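Long-range contacts in glycosyl hydrolase family 62 protein (Coprinopsis cinerea, PDB 5B6T), which probably removes arabinofuranosyl side groups from arabinoxylan, as an alpha-L-arabinofuranosidase of glycoside hydrolase family 62: residues A[3-7]-A[244-248]; A[192-198]-A[221-226]. All blocks are in the same frame, centred on the assembly; numbering follows the deposited sequence.

Contact 1: A[3-7]-A[244-248]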
ATOM      1  N   SER A   3       4.502 -21.047  -1.288  1.00 14.96           N
ATOM      2  CA  SER A   3       5.286 -20.591  -0.150  1.00 15.66           C
ATOM      3  C   SER A   3       6.616 -20.013  -0.611  1.00 14.13           C
ATOM      4  O   SER A   3       7.475 -19.664   0.194  1.00 14.68           O
ATOM      5  CB  SER A   3       5.493 -21.758   0.835  1.00 18.27           C
ATOM      6  OG  SER A   3       6.257 -22.781   0.220  1.00 22.13           O
ATOM      7  N   SER A   4       6.801 -19.920  -1.916  1.00 12.79           N
ATOM      8  CA  SER A   4       7.915 -19.174  -2.499  1.00 12.69           C
ATOM      9  C   SER A   4       7.367 -18.477  -3.738  1.00 11.21           C
ATOM     10  O   SER A   4       6.316 -18.857  -4.260  1.00 10.95           O
ATOM     11  CB  SER A   4       9.111 -20.069  -2.868  1.00 14.08           C
ATOM     12  OG  SER A   4       8.764 -20.964  -3.896  1.00 16.37           O
ATOM     13  N   PHE A   5       8.067 -17.424  -4.170  1.00  9.78           N
ATOM     14  CA  PHE A   5       7.615 -16.583  -5.268  1.00  9.63           C
ATOM     15  C   PHE A   5       8.705 -16.273  -6.257  1.00  9.22           C
ATOM     16  O   PHE A   5       9.857 -16.130  -5.912  1.00  9.05           O
ATOM     17  CB  PHE A   5       7.033 -15.272  -4.707  1.00  9.11           C
ATOM     18  CG  PHE A   5       5.857 -15.506  -3.841  1.00  9.14           C
ATOM     19  CD1 PHE A   5       4.589 -15.589  -4.396  1.00  9.28           C
ATOM     20  CD2 PHE A   5       6.018 -15.816  -2.492  1.00  9.07           C
ATOM     21  CE1 PHE A   5       3.500 -15.895  -3.590  1.00  8.89           C
ATOM     22  CE2 PHE A   5       4.932 -16.123  -1.708  1.00  9.26           C
ATOM     23  CZ  PHE A   5       3.679 -16.150  -2.260  1.00  9.29           C
ATOM     24  N   ARG A   6       8.306 -16.175  -7.521  1.00  9.58           N
ATOM     25  CA  ARG A   6       9.142 -15.634  -8.572  1.00 10.04           C
ATOM     26  C   ARG A   6       8.324 -14.676  -9.413  1.00  9.05           C
ATOM     27  O   ARG A   6       7.132 -14.890  -9.651  1.00  9.53           O
ATOM     28  CB  ARG A   6       9.745 -16.745  -9.439  1.00 11.99           C
ATOM     29  CG  ARG A   6      10.868 -17.421  -8.655  1.00 13.51           C
ATOM     30  CD  ARG A   6      11.781 -18.261  -9.515  1.00 14.43           C
ATOM     31  NE  ARG A   6      12.268 -17.514 -10.670  1.00 14.81           N
ATOM     32  CZ  ARG A   6      13.241 -16.609 -10.693  1.00 14.58           C
ATOM     33  NH1 ARG A   6      13.935 -16.266  -9.619  1.00 15.72           N
ATOM     34  NH2 ARG A   6      13.535 -16.051 -11.862  1.00 15.04           N
ATOM     35  N   TRP A   7       8.986 -13.629  -9.890  1.00  8.43           N
ATOM     36  CA  TRP A   7       8.302 -12.536 -10.599  1.00  8.30           C
ATOM     37  C   TRP A   7       9.065 -12.130 -11.841  1.00  8.69           C
ATOM     38  O   TRP A   7      10.301 -12.280 -11.931  1.00  8.30           O
ATOM     39  CB  TRP A   7       8.196 -11.267  -9.732  1.00  8.25           C
ATOM     40  CG  TRP A   7       7.664 -11.472  -8.365  1.00  7.90           C
ATOM     41  CD1 TRP A   7       8.396 -11.726  -7.247  1.00  7.84           C
ATOM     42  CD2 TRP A   7       6.287 -11.433  -7.959  1.00  7.91           C
ATOM     43  NE1 TRP A   7       7.556 -11.845  -6.173  1.00  7.88           N
ATOM     44  CE2 TRP A   7       6.260 -11.672  -6.578  1.00  7.82           C
ATOM     45  CE3 TRP A   7       5.079 -11.236  -8.633  1.00  7.66           C
ATOM     46  CZ2 TRP A   7       5.062 -11.713  -5.845  1.00  7.79           C
ATOM     47  CZ3 TRP A   7       3.896 -11.249  -7.920  1.00  7.68           C
ATOM     48  CH2 TRP A   7       3.896 -11.490  -6.523  1.00  7.77           C
ATOM     49  N   ASN A 244      14.290 -16.499   0.863  1.00 10.92           N
ATOM     50  CA  ASN A 244      12.967 -16.906   0.429  1.00 10.48           C
ATOM     51  C   ASN A 244      11.991 -15.741   0.657  1.00  9.66           C
ATOM     52  O   ASN A 244      11.200 -15.751   1.593  1.00  8.10           O
ATOM     53  CB  ASN A 244      12.485 -18.188   1.088  1.00 10.81           C
ATOM     54  CG  ASN A 244      11.157 -18.623   0.535  1.00 11.08           C
ATOM     55  OD1 ASN A 244      10.928 -18.539  -0.683  1.00 12.85           O
ATOM     56  ND2 ASN A 244      10.256 -19.069   1.410  1.00 11.19           N
ATOM     57  N   PRO A 245      12.082 -14.718  -0.198  1.00  9.32           N
ATOM     58  CA  PRO A 245      11.368 -13.464   0.076  1.00  8.99           C
ATOM     59  C   PRO A 245      10.003 -13.439  -0.603  1.00  8.75           C
ATOM     60  O   PRO A 245       9.773 -14.185  -1.548  1.00  9.09           O
ATOM     61  CB  PRO A 245      12.289 -12.427  -0.545  1.00  9.26           C
ATOM     62  CG  PRO A 245      12.883 -13.126  -1.734  1.00  9.56           C
ATOM     63  CD  PRO A 245      13.084 -14.545  -1.270  1.00  9.58           C
ATOM     64  N   PHE A 246       9.104 -12.543  -0.192  1.00  8.30           N
ATOM     65  CA  PHE A 246       7.914 -12.385  -0.999  1.00  8.01           C
ATOM     66  C   PHE A 246       8.338 -11.731  -2.317  1.00  7.92           C
ATOM     67  O   PHE A 246       8.019 -12.228  -3.394  1.00  7.71           O
ATOM     68  CB  PHE A 246       6.837 -11.561  -0.285  1.00  8.13           C
ATOM     69  CG  PHE A 246       5.610 -11.406  -1.103  1.00  8.15           C
ATOM     70  CD1 PHE A 246       4.716 -12.469  -1.251  1.00  8.61           C
ATOM     71  CD2 PHE A 246       5.359 -10.206  -1.768  1.00  8.25           C
ATOM     72  CE1 PHE A 246       3.573 -12.334  -2.043  1.00  8.56           C
ATOM     73  CE2 PHE A 246       4.239 -10.060  -2.573  1.00  8.30           C
ATOM     74  CZ  PHE A 246       3.336 -11.128  -2.705  1.00  8.36           C
ATOM     75  N   ALA A 247       9.046 -10.607  -2.227  1.00  7.92           N
ATOM     76  CA  ALA A 247       9.519  -9.903  -3.414  1.00  8.19           C
ATOM     77  C   ALA A 247      10.785  -9.147  -3.034  1.00  8.41           C
ATOM     78  O   ALA A 247      10.795  -8.410  -2.056  1.00  8.56           O
ATOM     79  CB  ALA A 247       8.447  -8.960  -3.949  1.00  8.12           C
ATOM     80  N   ARG A 248      11.835  -9.336  -3.819  1.00  8.32           N
ATOM     81  CA  ARG A 248      13.158  -8.804  -3.529  1.00  8.53           C
ATOM     82  C   ARG A 248      13.972  -8.903  -4.819  1.00  8.94           C
ATOM     83  O   ARG A 248      13.588  -9.643  -5.719  1.00  9.01           O
ATOM     84  CB  ARG A 248      13.811  -9.640  -2.425  1.00  8.61           C
ATOM     85  CG  ARG A 248      15.151  -9.093  -1.908  1.00  9.25           C
ATOM     86  CD  ARG A 248      15.533  -9.734  -0.571  1.00  9.70           C
ATOM     87  NE  ARG A 248      16.827  -9.230  -0.144  1.00 10.80           N
ATOM     88  CZ  ARG A 248      18.007  -9.849  -0.294  1.00 11.24           C
ATOM     89  NH1 ARG A 248      18.120 -11.079  -0.791  1.00 11.45           N
ATOM     90  NH2 ARG A 248      19.107  -9.208   0.089  1.00 12.37           N
TER
HETATM   91  O   HOH W   1      10.390 -16.629  -2.663  1.00 10.04           O
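Phe246 turns the CD1-CE1 edge of its ring onto one face of Phe5, with the two planes 56° apart and the centroids 4.7 Å apart; the approach is off centre, toward the rim of the Phe5 ring. Pro245 O lies at the edge of that same Phe5 ring, near its plane. Phe246 in turn receives Trp7 over a face: Trp7 CZ2 comes to 3.6 Å from Phe246 CZ in an offset edge-to-face pair. The three rings therefore form an aromatic cluster in which Phe246 is the middle member. Its CG is anti to the backbone N (chi1 -179°), and this swings the ring in between Phe5 and Trp7.

The pyrrole edge of Trp7 does separate work. Its NE1 donates to Phe246 O at 2.8 Å, nearly straight at 167° and within both the indole and the carbonyl planes, which fixes the rotation of the indole. Asn251 ND2 is a second donor to this carbonyl oxygen, so two bonds grip it. Ala247 CB packs obliquely by the same pyrrole part, 4.3 Å from Trp7 CD1.

Toward solvent the contact becomes polar. The amide of Asn244 reaches back so that ND2 donates to Ser3 O at 3.1 Å, with the acceptor close to the amide plane. Water 1 bridges the two backbones beside it: it accepts from Phe5 N at 2.9 Å and lies 2.8 Å from both Asn244 OD1 and Pro245 O.

Beyond the pair, Asn313 bonds to Ser4 and Arg6, while strand 305-311 packs against Phe5, Trp7 and Ala247. The 3-7 segment leads into strand 7-9, which sits between strands 252-254 and 305-311. The loop segment 244-248 runs alongside strand 221-228, where Phe246 and Ala247 form a classic beta bulge opposite Phe223.

Contact 2: A[192-198]-A[221-226]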
ATOM      1  N   ARG A 192      13.663  -5.053   9.924  1.00  9.64           N
ATOM      2  CA  ARG A 192      13.016  -6.310   9.554  1.00  9.47           C
ATOM      3  C   ARG A 192      11.503  -6.168   9.392  1.00  8.96           C
ATOM      4  O   ARG A 192      10.875  -6.995   8.729  1.00  8.93           O
ATOM      5  CB  ARG A 192      13.299  -7.398  10.587  1.00  9.69           C
ATOM      6  CG  ARG A 192      14.744  -7.827  10.675  1.00 10.61           C
ATOM      7  CD  ARG A 192      15.131  -8.700   9.507  1.00 11.10           C
ATOM      8  NE  ARG A 192      14.517 -10.025   9.582  1.00 11.60           N
ATOM      9  CZ  ARG A 192      14.671 -11.022   8.700  1.00 12.03           C
ATOM     10  NH1 ARG A 192      15.406 -10.882   7.586  1.00 11.73           N
ATOM     11  NH2 ARG A 192      14.039 -12.164   8.947  1.00 11.78           N
ATOM     12  N   LEU A 193      10.920  -5.114   9.962  1.00  7.97           N
ATOM     13  CA  LEU A 193       9.461  -4.928   9.933  1.00  8.38           C
ATOM     14  C   LEU A 193       9.206  -3.428   9.901  1.00  8.43           C
ATOM     15  O   LEU A 193       8.798  -2.803  10.886  1.00  8.32           O
ATOM     16  CB  LEU A 193       8.829  -5.604  11.144  1.00  8.73           C
ATOM     17  CG  LEU A 193       7.318  -5.819  11.075  1.00  9.44           C
ATOM     18  CD1 LEU A 193       6.970  -6.968  10.144  1.00  9.96           C
ATOM     19  CD2 LEU A 193       6.736  -6.058  12.462  1.00  9.88           C
ATOM     20  N   PHE A 194       9.492  -2.839   8.742  1.00  8.16           N
ATOM     21  CA  PHE A 194       9.701  -1.394   8.689  1.00  8.30           C
ATOM     22  C   PHE A 194       8.442  -0.586   8.418  1.00  7.88           C
ATOM     23  O   PHE A 194       8.062   0.253   9.228  1.00  8.16           O
ATOM     24  CB  PHE A 194      10.815  -1.046   7.709  1.00  8.16           C
ATOM     25  CG  PHE A 194      11.284   0.376   7.834  1.00  9.17           C
ATOM     26  CD1 PHE A 194      11.900   0.815   8.999  1.00  9.24           C
ATOM     27  CD2 PHE A 194      11.124   1.264   6.802  1.00  9.32           C
ATOM     28  CE1 PHE A 194      12.309   2.137   9.120  1.00  9.71           C
ATOM     29  CE2 PHE A 194      11.553   2.577   6.910  1.00  9.60           C
ATOM     30  CZ  PHE A 194      12.133   3.019   8.072  1.00  9.69           C
ATOM     31  N   GLU A 195       7.786  -0.808   7.290  1.00  7.68           N
ATOM     32  CA  GLU A 195       6.550  -0.059   7.004  1.00  8.09           C
ATOM     33  C   GLU A 195       5.778  -0.753   5.884  1.00  7.69           C
ATOM     34  O   GLU A 195       6.115  -1.887   5.512  1.00  7.75           O
ATOM     35  CB  GLU A 195       6.902   1.385   6.625  1.00  8.15           C
ATOM     36  CG  GLU A 195       7.779   1.514   5.383  1.00  8.67           C
ATOM     37  CD  GLU A 195       8.378   2.888   5.151  1.00  9.60           C
ATOM     38  OE1 GLU A 195       8.144   3.850   5.888  1.00  9.60           O
ATOM     39  OE2 GLU A 195       9.124   3.072   4.156  1.00 10.81           O
ATOM     40  N   ALA A 196       4.707  -0.124   5.423  1.00  7.34           N
ATOM     41  CA  ALA A 196       4.008  -0.509   4.194  1.00  6.91           C
ATOM     42  C   ALA A 196       3.428  -1.915   4.265  1.00  6.82           C
ATOM     43  O   ALA A 196       3.650  -2.747   3.380  1.00  6.42           O
ATOM     44  CB  ALA A 196       4.924  -0.358   2.990  1.00  6.98           C
ATOM     45  N   ALA A 197       2.551  -2.114   5.231  1.00  6.49           N
ATOM     46  CA  ALA A 197       1.760  -3.345   5.291  1.00  6.69           C
ATOM     47  C   ALA A 197       0.715  -3.434   4.152  1.00  6.64           C
ATOM     48  O   ALA A 197       0.176  -2.440   3.706  1.00  6.87           O
ATOM     49  CB  ALA A 197       1.061  -3.474   6.633  1.00  7.12           C
ATOM     50  N   ASN A 198       0.486  -4.666   3.693  1.00  6.45           N
ATOM     51  CA  ASN A 198      -0.736  -5.040   2.978  1.00  6.43           C
ATOM     52  C   ASN A 198      -1.340  -6.238   3.680  1.00  6.44           C
ATOM     53  O   ASN A 198      -0.618  -7.133   4.144  1.00  6.67           O
ATOM     54  CB  ASN A 198      -0.502  -5.480   1.517  1.00  6.46           C
ATOM     55  CG  ASN A 198       0.267  -4.480   0.673  1.00  6.71           C
ATOM     56  OD1 ASN A 198       1.407  -4.758   0.296  1.00  7.04           O
ATOM     57  ND2 ASN A 198      -0.366  -3.382   0.292  1.00  6.53           N
ATOM     58  N   ARG A 221      15.211  -2.261  -0.235  1.00  8.45           N
ATOM     59  CA  ARG A 221      13.842  -2.566   0.168  1.00  8.11           C
ATOM     60  C   ARG A 221      13.408  -3.910  -0.414  1.00  7.89           C
ATOM     61  O   ARG A 221      13.767  -4.298  -1.543  1.00  7.52           O
ATOM     62  CB  ARG A 221      12.874  -1.470  -0.287  1.00  8.02           C
ATOM     63  CG  ARG A 221      13.230  -0.065   0.190  1.00  8.00           C
ATOM     64  CD  ARG A 221      13.493  -0.047   1.682  1.00  8.52           C
ATOM     65  NE  ARG A 221      13.694   1.294   2.216  1.00  8.84           N
ATOM     66  CZ  ARG A 221      12.772   2.033   2.821  1.00  8.80           C
ATOM     67  NH1 ARG A 221      11.505   1.628   2.947  1.00  8.59           N
ATOM     68  NH2 ARG A 221      13.133   3.233   3.316  1.00  9.44           N
ATOM     69  N   TRP A 222      12.599  -4.592   0.380  1.00  7.68           N
ATOM     70  CA  TRP A 222      12.029  -5.876  -0.003  1.00  7.43           C
ATOM     71  C   TRP A 222      10.792  -6.171   0.820  1.00  7.51           C
ATOM     72  O   TRP A 222      10.524  -5.469   1.792  1.00  7.65           O
ATOM     73  CB  TRP A 222      13.058  -7.006   0.134  1.00  7.49           C
ATOM     74  CG  TRP A 222      13.523  -7.328   1.547  1.00  7.47           C
ATOM     75  CD1 TRP A 222      14.214  -6.518   2.389  1.00  7.57           C
ATOM     76  CD2 TRP A 222      13.325  -8.564   2.241  1.00  7.83           C
ATOM     77  NE1 TRP A 222      14.475  -7.186   3.565  1.00  8.29           N
ATOM     78  CE2 TRP A 222      13.921  -8.429   3.514  1.00  8.04           C
ATOM     79  CE3 TRP A 222      12.711  -9.779   1.909  1.00  8.10           C
ATOM     80  CZ2 TRP A 222      13.921  -9.460   4.446  1.00  8.24           C
ATOM     81  CZ3 TRP A 222      12.699 -10.788   2.823  1.00  8.42           C
ATOM     82  CH2 TRP A 222      13.313 -10.637   4.082  1.00  8.68           C
ATOM     83  N   PHE A 223      10.057  -7.217   0.442  1.00  7.22           N
ATOM     84  CA  PHE A 223       8.848  -7.643   1.139  1.00  7.15           C
ATOM     85  C   PHE A 223       8.923  -9.014   1.750  1.00  7.56           C
ATOM     86  O   PHE A 223       9.390  -9.960   1.114  1.00  7.20           O
ATOM     87  CB  PHE A 223       7.595  -7.583   0.216  1.00  7.12           C
ATOM     88  CG  PHE A 223       7.111  -6.187   0.043  1.00  7.04           C
ATOM     89  CD1 PHE A 223       7.662  -5.364  -0.959  1.00  7.33           C
ATOM     90  CD2 PHE A 223       6.225  -5.654   0.944  1.00  7.07           C
ATOM     91  CE1 PHE A 223       7.249  -4.057  -1.075  1.00  7.92           C
ATOM     92  CE2 PHE A 223       5.833  -4.332   0.839  1.00  7.16           C
ATOM     93  CZ  PHE A 223       6.366  -3.533  -0.152  1.00  7.41           C
ATOM     94  N   ARG A 224       8.412  -9.090   2.981  1.00  7.85           N
ATOM     95  CA  ARG A 224       8.188 -10.340   3.693  1.00  8.07           C
ATOM     96  C   ARG A 224       6.724 -10.668   3.689  1.00  8.13           C
ATOM     97  O   ARG A 224       5.892  -9.782   3.531  1.00  7.81           O
ATOM     98  CB  ARG A 224       8.713 -10.220   5.124  1.00  8.11           C
ATOM     99  CG  ARG A 224      10.210  -9.909   5.182  1.00  8.64           C
ATOM    100  CD  ARG A 224      10.726  -9.662   6.582  1.00  8.98           C
ATOM    101  NE  ARG A 224      10.702 -10.858   7.417  1.00  9.43           N
ATOM    102  CZ  ARG A 224      10.559 -10.857   8.749  1.00  9.98           C
ATOM    103  NH1 ARG A 224      10.445  -9.707   9.422  1.00  9.81           N
ATOM    104  NH2 ARG A 224      10.535 -12.003   9.413  1.00 10.18           N
ATOM    105  N   SER A 225       6.401 -11.948   3.888  1.00  8.05           N
ATOM    106  CA  SER A 225       5.010 -12.401   3.863  1.00  8.15           C
ATOM    107  C   SER A 225       4.732 -13.451   4.919  1.00  8.31           C
ATOM    108  O   SER A 225       5.613 -14.263   5.270  1.00  8.23           O
ATOM    109  CB  SER A 225       4.651 -12.970   2.489  1.00  8.47           C
ATOM    110  OG  SER A 225       5.523 -14.044   2.106  1.00  8.44           O
ATOM    111  N   TRP A 226       3.479 -13.429   5.370  1.00  8.13           N
ATOM    112  CA  TRP A 226       2.951 -14.342   6.382  1.00  7.92           C
ATOM    113  C   TRP A 226       1.524 -14.667   6.025  1.00  8.01           C
ATOM    114  O   TRP A 226       0.863 -13.908   5.305  1.00  7.29           O
ATOM    115  CB  TRP A 226       2.931 -13.685   7.769  1.00  8.48           C
ATOM    116  CG  TRP A 226       4.218 -13.262   8.345  1.00  8.03           C
ATOM    117  CD1 TRP A 226       4.933 -13.916   9.313  1.00  8.57           C
ATOM    118  CD2 TRP A 226       4.949 -12.064   8.072  1.00  8.12           C
ATOM    119  NE1 TRP A 226       6.047 -13.217   9.654  1.00  8.50           N
ATOM    120  CE2 TRP A 226       6.099 -12.080   8.895  1.00  8.16           C
ATOM    121  CE3 TRP A 226       4.758 -10.979   7.211  1.00  7.99           C
ATOM    122  CZ2 TRP A 226       7.056 -11.056   8.869  1.00  8.51           C
ATOM    123  CZ3 TRP A 226       5.707  -9.969   7.210  1.00  8.39           C
ATOM    124  CH2 TRP A 226       6.810 -10.010   8.041  1.00  8.46           C
TER
HETATM  125  O   HOH W   2      11.204   4.992   4.385  1.00 15.64           O
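Arg221 NH1 meets Glu195 OE2 in a salt bridge of 3.0 Å, nearly straight at 165°. The oxygen lies in the guanidinium plane, whereas the donor comes to the anti side of the carboxylate, tilted out of its plane. Water 2 runs alongside, accepting from Arg221 NH2 and donating to Glu195 OE2, so that two routes tie the same groups. The Phe194 ring stands perpendicular to this guanidinium, with CD2 3.9 Å from Arg221 NH1.

At the other end Arg224 NH1 donates to Arg192 O at 2.8 Å, from above the carbonyl plane rather than along a lone pair. The Arg224 guanidinium is sandwiched between Trp226, whose CZ2 lies over its centre, and Arg192, whose NH2 lies over the opposite face, toward the rim and 3.5 Å from Arg224 NH2. Bends at chi2 and chi3 (-75° and -71°) fold Arg192 back so that its NH2 reaches this face. Leu193 CD1 packs on Trp226 CH2 at 3.7 Å.

In the second shell, Asp240 forms a salt bridge with Arg224 and probably offsets the closeness of the two positive groups, while Gln241 accepts from Arg192 NH2 and holds it in place. Glu213, on the intervening strand 207-215, gives Arg221 NH1 a second salt bridge, and its backbone pairs with Phe194 and Glu195 in a classic beta bulge.

Strands 195-202 and 221-228 thus flank strand 207-215 in one blade of the five-bladed beta-propeller known for this family. The side chain of Glu195 lies about 3 Å from the bound lead ion and about 4 Å from a glycerol, consistent with this end of the blade lining the substrate pocket.

The centres of the two contacts are 12 Å apart, on the same side of the chain's centre. Contact 2 is nested in sequence within the loop that contact 1 closes: 3-7 comes first, then 192-198, 221-226 and finally 244-248. They meet directly at strand 221-228, where Phe246 N and Ala247 O probably hydrogen-bond to Phe223 O and N, both at 2.9 Å, and Arg248 packs on Trp222. Contact 2 spans the blade containing strands 195-202, 207-215 and 221-228; contact 1 joins its outer side to the next blade, where strand 7-9 pairs with strand 305-311 and brings the chain's two ends together, closing the propeller ring.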